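Walker-type atpase (Pyrococcus abyssi, PDB 2QEN) is of unknown biological role but binds ADP and magnesium and is probably a P-loop ATPase with a C-terminal winged-helix domain. Local coordinates at residues V285-A290 / P315-L320; I291-N296 / R302-V307. The protein carries 1 engineered substitution. All coordinates share one frame; numbering follows the deposited sequence.

Contact 1 (V285-A290 / P315-L320); sequences VDILRA and PRLYAL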
ATOM      1  N   VAL A 285     -16.700  12.423  -3.997  1.00 30.50           N
ATOM      2  CA  VAL A 285     -17.361  11.981  -2.765  1.00 30.56           C
ATOM      3  C   VAL A 285     -18.860  11.731  -2.965  1.00 30.06           C
ATOM      4  O   VAL A 285     -19.420  10.794  -2.388  1.00 30.13           O
ATOM      5  CB  VAL A 285     -17.119  12.949  -1.596  1.00 30.26           C
ATOM      6  CG1 VAL A 285     -17.701  12.381  -0.311  1.00 30.88           C
ATOM      7  CG2 VAL A 285     -15.632  13.190  -1.426  1.00 31.72           C
ATOM      8  N   ASP A 286     -19.485  12.571  -3.788  1.00 29.58           N
ATOM      9  CA  ASP A 286     -20.880  12.401  -4.206  1.00 28.89           C
ATOM     10  C   ASP A 286     -21.093  11.045  -4.891  1.00 28.07           C
ATOM     11  O   ASP A 286     -22.077  10.364  -4.622  1.00 27.70           O
ATOM     12  CB  ASP A 286     -21.299  13.530  -5.156  1.00 28.91           C
ATOM     13  CG  ASP A 286     -21.556  14.869  -4.432  1.00 32.01           C
ATOM     14  OD1 ASP A 286     -21.565  14.928  -3.182  1.00 33.35           O
ATOM     15  OD2 ASP A 286     -21.766  15.879  -5.140  1.00 35.84           O
ATOM     16  N   ILE A 287     -20.178  10.680  -5.790  1.00 27.41           N
ATOM     17  CA  ILE A 287     -20.260   9.426  -6.537  1.00 26.96           C
ATOM     18  C   ILE A 287     -20.072   8.228  -5.597  1.00 27.00           C
ATOM     19  O   ILE A 287     -20.800   7.244  -5.673  1.00 27.02           O
ATOM     20  CB  ILE A 287     -19.238   9.396  -7.702  1.00 27.23           C
ATOM     21  CG1 ILE A 287     -19.599  10.450  -8.763  1.00 26.70           C
ATOM     22  CG2 ILE A 287     -19.146   8.005  -8.321  1.00 26.16           C
ATOM     23  CD1 ILE A 287     -18.541  10.637  -9.877  1.00 26.39           C
ATOM     24  N   LEU A 288     -19.100   8.353  -4.703  1.00 27.36           N
ATOM     25  CA  LEU A 288     -18.791   7.363  -3.678  1.00 27.47           C
ATOM     26  C   LEU A 288     -19.979   7.116  -2.752  1.00 27.86           C
ATOM     27  O   LEU A 288     -20.379   5.969  -2.530  1.00 27.27           O
ATOM     28  CB  LEU A 288     -17.578   7.844  -2.886  1.00 27.93           C
ATOM     29  CG  LEU A 288     -16.206   7.161  -3.076  1.00 28.67           C
ATOM     30  CD1 LEU A 288     -16.065   6.290  -4.314  1.00 27.37           C
ATOM     31  CD2 LEU A 288     -15.028   8.099  -2.928  1.00 27.07           C
ATOM     32  N   ARG A 289     -20.570   8.192  -2.236  1.00 27.95           N
ATOM     33  CA  ARG A 289     -21.758   8.046  -1.401  1.00 28.12           C
ATOM     34  C   ARG A 289     -22.926   7.377  -2.143  1.00 27.40           C
ATOM     35  O   ARG A 289     -23.548   6.452  -1.609  1.00 27.21           O
ATOM     36  CB  ARG A 289     -22.165   9.369  -0.779  1.00 28.88           C
ATOM     37  CG  ARG A 289     -23.138   9.195   0.364  1.00 31.33           C
ATOM     38  CD  ARG A 289     -23.240  10.442   1.213  1.00 35.71           C
ATOM     39  NE  ARG A 289     -22.163  10.539   2.200  1.00 38.73           N
ATOM     40  CZ  ARG A 289     -21.217  11.474   2.196  1.00 39.90           C
ATOM     41  NH1 ARG A 289     -21.194  12.401   1.247  1.00 39.92           N
ATOM     42  NH2 ARG A 289     -20.292  11.482   3.147  1.00 40.93           N
ATOM     43  N   ALA A 290     -23.190   7.813  -3.375  1.00 26.24           N
ATOM     44  CA  ALA A 290     -24.207   7.203  -4.221  1.00 25.79           C
ATOM     45  C   ALA A 290     -24.045   5.673  -4.330  1.00 25.50           C
ATOM     46  O   ALA A 290     -24.995   4.933  -4.091  1.00 25.52           O
ATOM     47  CB  ALA A 290     -24.205   7.864  -5.640  1.00 25.81           C
ATOM     48  N   PRO A 315     -18.978  12.199 -20.551  1.00 32.66           N
ATOM     49  CA  PRO A 315     -17.507  12.123 -20.541  1.00 32.13           C
ATOM     50  C   PRO A 315     -16.856  12.423 -19.173  1.00 31.55           C
ATOM     51  O   PRO A 315     -15.900  11.759 -18.808  1.00 30.87           O
ATOM     52  CB  PRO A 315     -17.091  13.154 -21.608  1.00 32.18           C
ATOM     53  CG  PRO A 315     -18.306  13.257 -22.514  1.00 32.18           C
ATOM     54  CD  PRO A 315     -19.462  13.157 -21.572  1.00 32.43           C
ATOM     55  N   ARG A 316     -17.374  13.397 -18.429  1.00 31.34           N
ATOM     56  CA  ARG A 316     -16.877  13.684 -17.071  1.00 31.43           C
ATOM     57  C   ARG A 316     -17.111  12.523 -16.117  1.00 30.46           C
ATOM     58  O   ARG A 316     -16.193  12.098 -15.403  1.00 30.33           O
ATOM     59  CB  ARG A 316     -17.536  14.939 -16.490  1.00 31.78           C
ATOM     60  CG  ARG A 316     -16.584  16.066 -16.211  1.00 34.81           C
ATOM     61  CD  ARG A 316     -15.712  15.786 -14.981  1.00 38.75           C
ATOM     62  NE  ARG A 316     -16.186  16.504 -13.792  1.00 42.21           N
ATOM     63  CZ  ARG A 316     -15.394  16.946 -12.811  1.00 43.52           C
ATOM     64  NH1 ARG A 316     -14.079  16.754 -12.861  1.00 43.49           N
ATOM     65  NH2 ARG A 316     -15.918  17.596 -11.779  1.00 44.72           N
ATOM     66  N   LEU A 317     -18.339  12.007 -16.117  1.00 29.48           N
ATOM     67  CA  LEU A 317     -18.680  10.865 -15.281  1.00 29.04           C
ATOM     68  C   LEU A 317     -17.751   9.675 -15.535  1.00 28.66           C
ATOM     69  O   LEU A 317     -17.321   9.013 -14.592  1.00 28.54           O
ATOM     70  CB  LEU A 317     -20.161  10.463 -15.429  1.00 28.73           C
ATOM     71  CG  LEU A 317     -20.574   9.284 -14.510  1.00 28.77           C
ATOM     72  CD1 LEU A 317     -20.322   9.612 -13.040  1.00 26.91           C
ATOM     73  CD2 LEU A 317     -22.025   8.837 -14.755  1.00 29.02           C
ATOM     74  N   TYR A 318     -17.447   9.419 -16.806  1.00 28.54           N
ATOM     75  CA  TYR A 318     -16.570   8.320 -17.186  1.00 28.86           C
ATOM     76  C   TYR A 318     -15.172   8.519 -16.599  1.00 28.31           C
ATOM     77  O   TYR A 318     -14.593   7.585 -16.028  1.00 27.07           O
ATOM     78  CB  TYR A 318     -16.495   8.153 -18.717  1.00 29.57           C
ATOM     79  CG  TYR A 318     -15.558   7.037 -19.147  1.00 31.63           C
ATOM     80  CD1 TYR A 318     -16.011   5.718 -19.266  1.00 33.77           C
ATOM     81  CD2 TYR A 318     -14.213   7.294 -19.413  1.00 33.86           C
ATOM     82  CE1 TYR A 318     -15.144   4.678 -19.649  1.00 33.19           C
ATOM     83  CE2 TYR A 318     -13.336   6.266 -19.787  1.00 35.03           C
ATOM     84  CZ  TYR A 318     -13.811   4.958 -19.904  1.00 34.18           C
ATOM     85  OH  TYR A 318     -12.946   3.940 -20.292  1.00 34.25           O
ATOM     86  N   ALA A 319     -14.645   9.738 -16.750  1.00 27.77           N
ATOM     87  CA  ALA A 319     -13.323  10.090 -16.221  1.00 27.12           C
ATOM     88  C   ALA A 319     -13.280   9.968 -14.692  1.00 26.63           C
ATOM     89  O   ALA A 319     -12.362   9.361 -14.141  1.00 26.53           O
ATOM     90  CB  ALA A 319     -12.921  11.487 -16.682  1.00 27.08           C
ATOM     91  N   LEU A 320     -14.294  10.504 -14.022  1.00 25.88           N
ATOM     92  CA  LEU A 320     -14.396  10.435 -12.560  1.00 25.88           C
ATOM     93  C   LEU A 320     -14.396   8.996 -12.031  1.00 25.67           C
ATOM     94  O   LEU A 320     -13.670   8.681 -11.089  1.00 24.62           O
ATOM     95  CB  LEU A 320     -15.645  11.186 -12.048  1.00 25.60           C
ATOM     96  CG  LEU A 320     -15.673  12.716 -12.241  1.00 26.54           C
ATOM     97  CD1 LEU A 320     -17.057  13.314 -12.051  1.00 26.18           C
ATOM     98  CD2 LEU A 320     -14.665  13.430 -11.352  1.00 27.81           C
TER
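Ile287 meets Leu317 and Leu320 in a small contact that runs through one methyl group. All of the close approach is made by CD1 of the isoleucine. With CG2 anti to the backbone N (CG1 on the N side, chi1 -66°) and the outer branch extended (chi2 172°), this methyl is carried out to the far end of the side chain. The nearest CA atoms, those of Ile287 and Leu320, are 8.5 Å apart, so the methyl spans the gap between the backbones. Leu320 CB lies 3.7 Å from Ile287 CD1, and CD1 of Leu320 reaches Ile287 CD1 at 3.8 Å, the two side chains crossing at about a right angle. From the preceding turn, Leu317 sends its own CD1 to within 3.8 Å of Ile287 CD1. The isoleucine tip is therefore met by two leucine side chains one helical turn apart, all three residues buried and all the touching groups aliphatic. No hydrogen bond crosses between the segments, and the packing buries only 110 Å² in total.

The opposite character is found on the outer side of 315-320, where Pro315, Arg316, Tyr318 and Ala319 are exposed. Here Arg316 lays one guanidinium face over Leu320 CD2, 3.7 Å from the plane and toward its rim, and gives a weak hydrogen bond to Ser281 OG.

In what is probably a winged-helix domain, as the sequence family and the helices with their two-stranded wing suggest, this joins helix 282-292 to helix 314-326, as in the three-helix bundle of that fold. Ile287 also touches Leu321 and Leu324 of helix 314-326 and Leu305 of helix 298-307, and Leu288 packs on Leu274 and Leu277 of the long helix 255-280.

Contact 2 (I291-N296 / R302-V307); sequences IALGYN and RDYLAV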
ATOM      1  N   ILE A 291     -22.850   5.221  -4.707  1.00 25.12           N
ATOM      2  CA  ILE A 291     -22.512   3.791  -4.815  1.00 25.34           C
ATOM      3  C   ILE A 291     -22.747   3.046  -3.497  1.00 25.51           C
ATOM      4  O   ILE A 291     -23.421   2.016  -3.483  1.00 26.09           O
ATOM      5  CB  ILE A 291     -21.058   3.575  -5.337  1.00 25.59           C
ATOM      6  CG1 ILE A 291     -20.928   4.147  -6.757  1.00 25.75           C
ATOM      7  CG2 ILE A 291     -20.632   2.066  -5.289  1.00 23.69           C
ATOM      8  CD1 ILE A 291     -19.510   4.228  -7.298  1.00 25.93           C
ATOM      9  N   ALA A 292     -22.226   3.593  -2.398  1.00 25.25           N
ATOM     10  CA  ALA A 292     -22.462   3.066  -1.058  1.00 25.52           C
ATOM     11  C   ALA A 292     -23.944   2.905  -0.708  1.00 25.85           C
ATOM     12  O   ALA A 292     -24.305   2.000   0.065  1.00 26.61           O
ATOM     13  CB  ALA A 292     -21.746   3.956   0.010  1.00 25.27           C
ATOM     14  N   LEU A 293     -24.794   3.788  -1.243  1.00 25.60           N
ATOM     15  CA  LEU A 293     -26.245   3.724  -0.996  1.00 26.32           C
ATOM     16  C   LEU A 293     -26.999   2.799  -1.975  1.00 26.14           C
ATOM     17  O   LEU A 293     -28.221   2.733  -1.937  1.00 26.11           O
ATOM     18  CB  LEU A 293     -26.883   5.134  -1.009  1.00 26.48           C
ATOM     19  CG  LEU A 293     -26.464   6.181   0.039  1.00 28.29           C
ATOM     20  CD1 LEU A 293     -26.978   7.548  -0.379  1.00 30.71           C
ATOM     21  CD2 LEU A 293     -27.001   5.850   1.411  1.00 28.61           C
ATOM     22  N   GLY A 294     -26.269   2.114  -2.860  1.00 26.25           N
ATOM     23  CA  GLY A 294     -26.876   1.208  -3.829  1.00 25.97           C
ATOM     24  C   GLY A 294     -27.162   1.772  -5.208  1.00 25.57           C
ATOM     25  O   GLY A 294     -27.759   1.099  -6.037  1.00 26.06           O
ATOM     26  N   TYR A 295     -26.771   3.013  -5.465  1.00 25.38           N
ATOM     27  CA  TYR A 295     -26.820   3.531  -6.826  1.00 25.45           C
ATOM     28  C   TYR A 295     -25.477   3.149  -7.484  1.00 25.96           C
ATOM     29  O   TYR A 295     -24.532   3.904  -7.477  1.00 26.09           O
ATOM     30  CB  TYR A 295     -27.132   5.036  -6.852  1.00 25.23           C
ATOM     31  CG  TYR A 295     -28.383   5.412  -6.071  1.00 24.17           C
ATOM     32  CD1 TYR A 295     -29.631   5.343  -6.661  1.00 23.84           C
ATOM     33  CD2 TYR A 295     -28.311   5.822  -4.738  1.00 23.66           C
ATOM     34  CE1 TYR A 295     -30.774   5.668  -5.968  1.00 24.81           C
ATOM     35  CE2 TYR A 295     -29.478   6.142  -4.011  1.00 23.78           C
ATOM     36  CZ  TYR A 295     -30.696   6.067  -4.644  1.00 24.94           C
ATOM     37  OH  TYR A 295     -31.858   6.383  -3.983  1.00 26.44           O
ATOM     38  N   ASN A 296     -25.424   1.932  -8.026  1.00 26.85           N
ATOM     39  CA  ASN A 296     -24.169   1.257  -8.351  1.00 27.19           C
ATOM     40  C   ASN A 296     -24.092   0.814  -9.833  1.00 27.04           C
ATOM     41  O   ASN A 296     -23.330  -0.089 -10.218  1.00 26.12           O
ATOM     42  CB  ASN A 296     -24.013   0.062  -7.408  1.00 27.12           C
ATOM     43  CG  ASN A 296     -25.130  -0.916  -7.550  1.00 27.33           C
ATOM     44  OD1 ASN A 296     -25.998  -0.745  -8.404  1.00 28.58           O
ATOM     45  ND2 ASN A 296     -25.120  -1.965  -6.735  1.00 27.04           N
ATOM     46  N   ARG A 302     -25.911   8.604 -12.254  1.00 28.18           N
ATOM     47  CA  ARG A 302     -26.138   9.813 -13.001  1.00 28.85           C
ATOM     48  C   ARG A 302     -27.459  10.503 -12.634  1.00 28.62           C
ATOM     49  O   ARG A 302     -27.475  11.725 -12.392  1.00 28.65           O
ATOM     50  CB  ARG A 302     -26.102   9.447 -14.481  1.00 29.98           C
ATOM     51  CG  ARG A 302     -26.091  10.579 -15.477  1.00 33.23           C
ATOM     52  CD  ARG A 302     -26.381   9.988 -16.868  1.00 38.99           C
ATOM     53  NE  ARG A 302     -27.772   9.532 -16.955  1.00 40.41           N
ATOM     54  CZ  ARG A 302     -28.206   8.475 -17.641  1.00 41.55           C
ATOM     55  NH1 ARG A 302     -27.369   7.711 -18.335  1.00 41.15           N
ATOM     56  NH2 ARG A 302     -29.501   8.181 -17.621  1.00 42.79           N
ATOM     57  N   ASP A 303     -28.557   9.741 -12.601  1.00 27.23           N
ATOM     58  CA  ASP A 303     -29.861  10.296 -12.217  1.00 26.45           C
ATOM     59  C   ASP A 303     -29.881  10.743 -10.750  1.00 25.53           C
ATOM     60  O   ASP A 303     -30.487  11.750 -10.421  1.00 23.89           O
ATOM     61  CB  ASP A 303     -30.991   9.279 -12.415  1.00 26.41           C
ATOM     62  CG  ASP A 303     -31.214   8.881 -13.884  1.00 28.62           C
ATOM     63  OD1 ASP A 303     -30.698   9.555 -14.830  1.00 29.20           O
ATOM     64  OD2 ASP A 303     -31.931   7.868 -14.071  1.00 26.52           O
ATOM     65  N   TYR A 304     -29.240   9.969  -9.876  1.00 25.56           N
ATOM     66  CA  TYR A 304     -29.259  10.256  -8.433  1.00 26.14           C
ATOM     67  C   TYR A 304     -28.647  11.626  -8.161  1.00 26.17           C
ATOM     68  O   TYR A 304     -29.256  12.479  -7.497  1.00 25.75           O
ATOM     69  CB  TYR A 304     -28.517   9.175  -7.642  1.00 26.56           C
ATOM     70  CG  TYR A 304     -28.503   9.416  -6.139  1.00 27.42           C
ATOM     71  CD1 TYR A 304     -29.690   9.361  -5.386  1.00 27.51           C
ATOM     72  CD2 TYR A 304     -27.309   9.707  -5.478  1.00 27.52           C
ATOM     73  CE1 TYR A 304     -29.676   9.593  -4.010  1.00 29.00           C
ATOM     74  CE2 TYR A 304     -27.275   9.933  -4.106  1.00 27.13           C
ATOM     75  CZ  TYR A 304     -28.454   9.858  -3.376  1.00 28.04           C
ATOM     76  OH  TYR A 304     -28.423  10.091  -2.024  1.00 28.10           O
ATOM     77  N   LEU A 305     -27.461  11.831  -8.721  1.00 25.95           N
ATOM     78  CA  LEU A 305     -26.745  13.080  -8.574  1.00 26.94           C
ATOM     79  C   LEU A 305     -27.402  14.256  -9.289  1.00 26.64           C
ATOM     80  O   LEU A 305     -27.334  15.377  -8.791  1.00 26.60           O
ATOM     81  CB  LEU A 305     -25.277  12.916  -9.005  1.00 27.20           C
ATOM     82  CG  LEU A 305     -24.458  11.914  -8.173  1.00 29.10           C
ATOM     83  CD1 LEU A 305     -23.020  11.840  -8.677  1.00 30.30           C
ATOM     84  CD2 LEU A 305     -24.511  12.252  -6.662  1.00 29.31           C
ATOM     85  N   ALA A 306     -28.023  14.012 -10.448  1.00 26.44           N
ATOM     86  CA  ALA A 306     -28.760  15.062 -11.165  1.00 26.99           C
ATOM     87  C   ALA A 306     -29.875  15.599 -10.285  1.00 27.46           C
ATOM     88  O   ALA A 306     -30.111  16.805 -10.207  1.00 27.77           O
ATOM     89  CB  ALA A 306     -29.341  14.522 -12.483  1.00 26.36           C
ATOM     90  N   VAL A 307     -30.540  14.666  -9.616  1.00 28.13           N
ATOM     91  CA  VAL A 307     -31.679  14.922  -8.763  1.00 29.40           C
ATOM     92  C   VAL A 307     -31.262  15.662  -7.478  1.00 30.63           C
ATOM     93  O   VAL A 307     -32.006  16.505  -6.973  1.00 30.34           O
ATOM     94  CB  VAL A 307     -32.389  13.555  -8.489  1.00 29.64           C
ATOM     95  CG1 VAL A 307     -32.978  13.454  -7.087  1.00 29.47           C
ATOM     96  CG2 VAL A 307     -33.409  13.252  -9.605  1.00 28.83           C
TER
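The amide N of Gly294 bonds to O of Ile291 at 2.9 Å, part of a Schellman motif that ends the helix; Leu293 and Tyr295, on either side of the glycine in sequence, both meet Tyr304. At Gly294 phi is positive (95°), and a CB there would jam against the preceding carbonyl O. Tyr295, the centre of an inverse gamma turn, then forms an offset stack with Tyr304: the ring centroids are 4.1 Å apart and the planes differ by 16°. The overlap is toward the rims, with CE2 of Tyr295 3.5 Å from CE1 of Tyr304. Because CG of Tyr304 stands anti to its N (chi1 -180°), the ring reaches out from helix 298-307, and CB of Tyr304 too lies over the Tyr295 face in a CH-pi contact. Farther along, Leu293 CD1 touches the phenol oxygen OH of Tyr304 at 3.4 Å, approaching the ring obliquely. With an alanine here instead of Tyr295, the Tyr304 ring would probably lose its stacking partner on one face and be freer to turn. Across the segments there is no hydrogen bond, which suggests that the contact itself rests mainly on dispersion and the hydrophobic effect between the stacked rings.

Contacts 1 and 2 share helix 282-292, whose middle packs on helix 314-326 in the first, while the loop just after its C-terminal end meets helix 298-307 in the second. Their centres are 9 Å apart, and they join directly: Ala290 CB packs on Tyr304, and Ile287 CG1 touches Leu305. Contact 1 is core, built wholly from aliphatic branches; contact 2 is at the surface, where broader aromatic faces bury more area, 162 against 110 Å². Together they tie helices 282-292, 298-307 and 314-326, far from the nucleotide. Neither contact has a hydrogen bond between its own segments, although a probable one from Tyr295 N to Ala290 O ties the two contacts together.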